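Local coordinates for protein putative ring-cleaving dioxygenase MhqO (PDB 3OAJ) that is a putative iron-dependent ring-cleaving dioxygenase of the extradiol family that may contribute to the degradation of aromatic compounds, at residues M92-W95 and E96-E100; E144-P147 and D148-I151. All coordinates share one frame; numbering follows the deposited sequence.

In the fold
Contact 1 and contact 2 illustrate how a helix and an irregular connection can pack together while being built by different chemistry. In the helical stretch 92-100 the bonds are regular backbone ones, with buried Trp95, Arg98 and Leu99 beside exposed Ala93 and Lys97. The loop 144-151, between strands 126-131 and 153-160, relies on a turn, a side-chain hydrogen bond and a bridging water; Val145 and Ala150 are buried, whereas Asp148 is exposed. Their centres lie about 11 Å apart, and the loop touches the helix: Trp95 NE1 probably donates to Val149 O at 2.8 Å, while Phe94 packs on Val149. Both lie away from the metal site.

Contact 1 (M92-W95 and E96-E100)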
ATOM      1  N   MET A  92      -6.813  19.445  -3.844  1.00 11.23           N
ATOM      2  CA  MET A  92      -5.701  19.306  -4.783  0.50 11.62           C
ATOM      3  C   MET A  92      -4.654  20.415  -4.634  1.00 11.60           C
ATOM      4  O   MET A  92      -3.454  20.125  -4.596  1.00 12.25           O
ATOM      5  CB  MET A  92      -6.203  19.208  -6.226  0.50 12.43           C
ATOM      6  CG  MET A  92      -5.145  18.745  -7.207  0.50 13.49           C
ATOM      7  SD  MET A  92      -4.466  17.150  -6.718  0.50 15.54           S
ATOM      8  CE  MET A  92      -5.654  16.033  -7.469  0.50 11.96           C
ATOM      9  N   ALA A  93      -5.109  21.673  -4.543  1.00 11.29           N
ATOM     10  CA  ALA A  93      -4.199  22.819  -4.418  1.00 11.11           C
ATOM     11  C   ALA A  93      -3.376  22.799  -3.145  1.00 11.09           C
ATOM     12  O   ALA A  93      -2.257  23.322  -3.131  1.00 12.33           O
ATOM     13  CB  ALA A  93      -4.953  24.146  -4.541  1.00 11.36           C
ATOM     14  N   PHE A  94      -3.929  22.244  -2.074  1.00 10.81           N
ATOM     15  CA  PHE A  94      -3.160  22.127  -0.844  1.00 10.71           C
ATOM     16  C   PHE A  94      -1.932  21.271  -1.140  1.00 10.85           C
ATOM     17  O   PHE A  94      -0.818  21.643  -0.781  1.00 11.39           O
ATOM     18  CB  PHE A  94      -3.981  21.504   0.287  1.00 10.88           C
ATOM     19  CG  PHE A  94      -3.154  21.167   1.496  1.00 10.73           C
ATOM     20  CD1 PHE A  94      -2.890  22.136   2.458  1.00 10.66           C
ATOM     21  CD2 PHE A  94      -2.599  19.895   1.665  1.00 10.72           C
ATOM     22  CE1 PHE A  94      -2.123  21.850   3.574  1.00 10.97           C
ATOM     23  CE2 PHE A  94      -1.813  19.611   2.792  1.00 11.26           C
ATOM     24  CZ  PHE A  94      -1.569  20.587   3.743  1.00 10.67           C
ATOM     25  N   TRP A  95      -2.157  20.137  -1.804  1.00 10.41           N
ATOM     26  CA  TRP A  95      -1.089  19.186  -2.091  1.00 10.18           C
ATOM     27  C   TRP A  95      -0.096  19.683  -3.116  1.00 10.75           C
ATOM     28  O   TRP A  95       1.114  19.476  -2.953  1.00 11.53           O
ATOM     29  CB  TRP A  95      -1.705  17.836  -2.466  1.00 10.25           C
ATOM     30  CG  TRP A  95      -2.306  17.253  -1.241  1.00 10.17           C
ATOM     31  CD1 TRP A  95      -3.640  17.221  -0.894  1.00 10.45           C
ATOM     32  CD2 TRP A  95      -1.592  16.707  -0.126  1.00 10.05           C
ATOM     33  NE1 TRP A  95      -3.786  16.669   0.352  1.00 10.39           N
ATOM     34  CE2 TRP A  95      -2.550  16.358   0.856  1.00 10.35           C
ATOM     35  CE3 TRP A  95      -0.225  16.500   0.152  1.00  9.85           C
ATOM     36  CZ2 TRP A  95      -2.191  15.780   2.087  1.00 10.13           C
ATOM     37  CZ3 TRP A  95       0.129  15.938   1.371  1.00 10.24           C
ATOM     38  CH2 TRP A  95      -0.849  15.571   2.316  1.00 10.89           C
ATOM     39  N   GLU A  96      -0.592  20.372  -4.143  1.00 10.56           N
ATOM     40  CA  GLU A  96       0.300  20.929  -5.149  1.00 11.01           C
ATOM     41  C   GLU A  96       1.238  21.958  -4.524  1.00 11.00           C
ATOM     42  O   GLU A  96       2.459  21.889  -4.736  1.00 11.75           O
ATOM     43  CB  GLU A  96      -0.493  21.515  -6.315  1.00 11.78           C
ATOM     44  CG  GLU A  96      -1.126  20.430  -7.174  1.00 15.65           C
ATOM     45  CD  GLU A  96      -2.132  20.928  -8.191  1.00 14.14           C
ATOM     46  OE1 GLU A  96      -2.697  22.026  -8.026  1.00 17.02           O
ATOM     47  OE2 GLU A  96      -2.391  20.174  -9.145  1.00 17.22           O
ATOM     48  N   LYS A  97       0.679  22.886  -3.740  1.00 10.79           N
ATOM     49  CA  LYS A  97       1.509  23.926  -3.096  1.00 11.34           C
ATOM     50  C   LYS A  97       2.469  23.305  -2.065  1.00 11.79           C
ATOM     51  O   LYS A  97       3.617  23.745  -1.924  1.00 12.43           O
ATOM     52  CB  LYS A  97       0.667  25.050  -2.465  1.00 12.32           C
ATOM     53  CG  LYS A  97      -0.166  25.864  -3.442  1.00 15.58           C
ATOM     54  CD  LYS A  97       0.640  26.609  -4.470  1.00 15.42           C
ATOM     55  CE  LYS A  97      -0.274  27.556  -5.251  1.00 15.79           C
ATOM     56  NZ  LYS A  97       0.507  28.583  -5.971  1.00 16.56           N
ATOM     57  N   ARG A  98       2.008  22.273  -1.365  1.00 11.43           N
ATOM     58  CA  ARG A  98       2.844  21.581  -0.393  1.00 11.79           C
ATOM     59  C   ARG A  98       4.005  20.852  -1.070  1.00 12.00           C
ATOM     60  O   ARG A  98       5.147  20.945  -0.611  1.00 12.44           O
ATOM     61  CB  ARG A  98       2.004  20.644   0.467  1.00 11.80           C
ATOM     62  CG  ARG A  98       2.793  19.893   1.537  1.00 11.90           C
ATOM     63  CD  ARG A  98       1.840  19.167   2.509  1.00 12.18           C
ATOM     64  NE  ARG A  98       2.559  18.591   3.639  1.00 12.54           N
ATOM     65  CZ  ARG A  98       2.923  19.265   4.725  1.00 12.07           C
ATOM     66  NH1 ARG A  98       2.631  20.567   4.841  1.00 12.67           N
ATOM     67  NH2 ARG A  98       3.581  18.632   5.695  1.00 12.96           N
ATOM     68  N   LEU A  99       3.730  20.119  -2.151  1.00 11.86           N
ATOM     69  CA  LEU A  99       4.826  19.492  -2.913  1.00 12.28           C
ATOM     70  C   LEU A  99       5.856  20.505  -3.417  1.00 13.15           C
ATOM     71  O   LEU A  99       7.074  20.243  -3.376  1.00 13.68           O
ATOM     72  CB  LEU A  99       4.285  18.634  -4.058  1.00 12.80           C
ATOM     73  CG  LEU A  99       3.509  17.376  -3.653  1.00 11.82           C
ATOM     74  CD1 LEU A  99       2.910  16.737  -4.883  1.00 13.66           C
ATOM     75  CD2 LEU A  99       4.353  16.360  -2.848  1.00 13.81           C
ATOM     76  N   GLU A 100       5.372  21.624  -3.916  1.00 13.87           N
ATOM     77  CA  GLU A 100       6.254  22.728  -4.312  0.50 14.49           C
ATOM     78  C   GLU A 100       7.146  23.241  -3.184  1.00 14.68           C
ATOM     79  O   GLU A 100       8.302  23.426  -3.410  1.00 14.77           O
ATOM     80  CB  GLU A 100       5.460  23.875  -4.965  0.50 15.19           C
ATOM     81  CG  GLU A 100       6.290  25.032  -5.322  0.50 17.62           C
ATOM     82  CD  GLU A 100       5.521  26.248  -5.800  0.50 16.78           C
ATOM     83  OE1 GLU A 100       4.871  26.953  -4.989  0.50 17.81           O
ATOM     84  OE2 GLU A 100       5.703  26.534  -6.993  0.50 18.47           O
TER
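Phe94, Trp95 and Arg98 show how one turn of a helix can gather two aromatic rings round an aliphatic stem. Arg98 CD lies 3.7 Å from Phe94 CE2 and 3.8 Å from Trp95 CZ3, so the CD methylene makes the closest contacts, with the guanidinium only obliquely beside the rings. With CG trans to the backbone N (chi1 -179°) and the chain extended as far as NE, the arginine runs alongside both rings. Its guanidinium is turned almost parallel to the Phe94 ring, 6° apart, without stacking on it, and nearly perpendicular to the indole. Between the rings themselves, Phe94 CD2 sits over one face of Trp95, toward the rim.

A looser pairing joins Met92 and Glu96, whose side chains cross at a slant: in the methionine conformer described, CG is 3.7 Å from Glu96 OE2.

Backbone bonds follow the i to i+4 pattern of an alpha-helix. Leu99 N reaches Trp95 O at 2.8 Å along a nearly straight N-H line (171°), and Glu96 N, Lys97 N and Arg98 N repeat the step to Met92, Ala93 and Phe94.

The polar ends look outward from the helix: Arg98 NE and NH2 bond to the carbonyls of Val29 and Gly28, the indole N-H to that of Val149. Met92, Glu96 and Leu99 rest on Val117 of strand 114-120, while Met92 and Trp95 meet Ile129 of strand 126-131.

Contact 2 (E144-P147 and D148-I151); sequences EVTP and DVAI
Thr146 O is gripped by two successive backbone N-H groups. Val149 N donates to it at 2.9 Å with an N-H...O angle of 160°, approaching from above the carbonyl plane; Ala150 N, also 2.9 Å from Thr146 O, makes a weak bond with a sharply bent N-H line. The same oxygen is flanked by carbon, since Val149 CG2 comes within 3.4 Å of Thr146 O.

A second polar link closes over the bend. Thr146 OG1 donates to Asp148 OD1 at a short 2.5 Å, meeting the carboxylate oxygen nearly end-on to its C-O bond. Both side chains take a first torsion near +60°, which sets them side by side, pointing the same way, and brings the hydroxyl against the carboxylate. The bond would be expected to stabilise the negative charge of Asp148.

Together these residues form a type I beta turn, with Pro147 and Asp148 at its two central positions. The proline ring restricts the backbone to a phi of the kind needed at the first of them. The weak i to i+4 bond from Ala150 N overlaps the beta turn, as in an alpha-turn, but Val149 (phi -127°) breaks away from helical geometry. The loop joins strand 126-131 to strand 153-160, which lie on the two sides of strand 79-87 in one mixed sheet.

A water donates to Pro147 O and to Ala150 O, 2.8 Å from each, and ties the turn to the residue that follows it. Apolar packing is modest: Val145 CG1 touches Ala150 CB at 3.8 Å. Beyond the turn, Glu144 forms a salt bridge with Lys101, and Ile151 packs against Trp95 of helix 92-101 and Tyr85 and Val87 of strand 79-87.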
ATOM      1  N   GLU A 144       1.005  20.945   8.921  1.00 19.49           N
ATOM      2  CA  GLU A 144      -0.092  21.704   8.321  1.00 19.09           C
ATOM      3  C   GLU A 144      -1.203  20.800   7.771  1.00 18.01           C
ATOM      4  O   GLU A 144      -2.218  21.289   7.276  1.00 18.40           O
ATOM      5  CB  GLU A 144       0.433  22.618   7.200  1.00 19.62           C
ATOM      6  CG  GLU A 144       1.217  23.843   7.690  1.00 23.52           C
ATOM      7  CD  GLU A 144       1.703  24.745   6.557  1.00 21.28           C
ATOM      8  OE1 GLU A 144       1.159  24.666   5.428  1.00 23.40           O
ATOM      9  OE2 GLU A 144       2.628  25.553   6.804  1.00 24.57           O
ATOM     10  N   VAL A 145      -1.026  19.486   7.865  1.00 16.80           N
ATOM     11  CA  VAL A 145      -2.018  18.562   7.287  1.00 15.78           C
ATOM     12  C   VAL A 145      -3.181  18.391   8.269  1.00 15.71           C
ATOM     13  O   VAL A 145      -2.998  17.887   9.380  1.00 16.51           O
ATOM     14  CB  VAL A 145      -1.399  17.191   6.890  1.00 15.42           C
ATOM     15  CG1 VAL A 145      -2.428  16.308   6.162  1.00 15.84           C
ATOM     16  CG2 VAL A 145      -0.182  17.393   5.995  1.00 15.64           C
ATOM     17  N   THR A 146      -4.368  18.815   7.843  1.00 14.57           N
ATOM     18  CA  THR A 146      -5.573  18.848   8.666  1.00 14.06           C
ATOM     19  C   THR A 146      -6.677  18.013   7.990  1.00 13.10           C
ATOM     20  O   THR A 146      -6.577  17.700   6.815  1.00 12.65           O
ATOM     21  CB  THR A 146      -6.048  20.304   8.870  1.00 14.44           C
ATOM     22  OG1 THR A 146      -6.111  20.944   7.603  1.00 13.80           O
ATOM     23  CG2 THR A 146      -5.072  21.096   9.733  1.00 14.91           C
ATOM     24  N   PRO A 147      -7.740  17.645   8.731  1.00 13.04           N
ATOM     25  CA  PRO A 147      -8.707  16.678   8.189  1.00 12.82           C
ATOM     26  C   PRO A 147      -9.387  17.103   6.886  1.00 12.08           C
ATOM     27  O   PRO A 147      -9.821  16.242   6.110  1.00 12.55           O
ATOM     28  CB  PRO A 147      -9.724  16.520   9.331  1.00 13.19           C
ATOM     29  CG  PRO A 147      -8.942  16.842  10.555  1.00 12.81           C
ATOM     30  CD  PRO A 147      -8.001  17.943  10.152  1.00 13.48           C
ATOM     31  N   ASP A 148      -9.442  18.410   6.628  1.00 12.10           N
ATOM     32  CA  ASP A 148     -10.102  18.922   5.436  1.00 12.60           C
ATOM     33  C   ASP A 148      -9.283  18.672   4.173  1.00 11.26           C
ATOM     34  O   ASP A 148      -9.809  18.747   3.066  1.00 10.18           O
ATOM     35  CB  ASP A 148     -10.495  20.411   5.610  1.00 14.14           C
ATOM     36  CG  ASP A 148      -9.302  21.310   5.882  1.00 16.58           C
ATOM     37  OD1 ASP A 148      -8.240  20.808   6.280  1.00 17.05           O
ATOM     38  OD2 ASP A 148      -9.419  22.542   5.710  1.00 16.07           O
ATOM     39  N   VAL A 149      -8.005  18.334   4.360  1.00 10.75           N
ATOM     40  CA  VAL A 149      -7.088  18.059   3.241  1.00 10.43           C
ATOM     41  C   VAL A 149      -6.345  16.718   3.330  1.00  9.93           C
ATOM     42  O   VAL A 149      -5.746  16.293   2.349  1.00 10.18           O
ATOM     43  CB  VAL A 149      -6.023  19.204   3.039  1.00 10.36           C
ATOM     44  CG1 VAL A 149      -6.687  20.518   2.666  1.00 10.20           C
ATOM     45  CG2 VAL A 149      -5.133  19.383   4.268  1.00 10.82           C
ATOM     46  N   ALA A 150      -6.390  16.045   4.482  1.00  9.90           N
ATOM     47  CA  ALA A 150      -5.542  14.867   4.709  1.00 10.52           C
ATOM     48  C   ALA A 150      -5.877  13.729   3.761  1.00 10.41           C
ATOM     49  O   ALA A 150      -7.039  13.550   3.351  1.00 10.19           O
ATOM     50  CB  ALA A 150      -5.667  14.408   6.143  1.00 11.24           C
ATOM     51  N   ILE A 151      -4.846  12.960   3.409  1.00 10.27           N
ATOM     52  CA  ILE A 151      -5.018  11.739   2.626  1.00 10.29           C
ATOM     53  C   ILE A 151      -5.897  10.761   3.397  1.00  9.97           C
ATOM     54  O   ILE A 151      -5.589  10.379   4.527  1.00 10.51           O
ATOM     55  CB  ILE A 151      -3.642  11.120   2.272  1.00 10.59           C
ATOM     56  CG1 ILE A 151      -2.914  12.062   1.307  1.00 10.48           C
ATOM     57  CG2 ILE A 151      -3.798   9.709   1.703  1.00 11.70           C
ATOM     58  CD1 ILE A 151      -1.435  11.754   1.156  1.00 11.41           C
TER
HETATM   59  O   HOH W   1      -9.154  13.621   5.227  1.00 11.93           O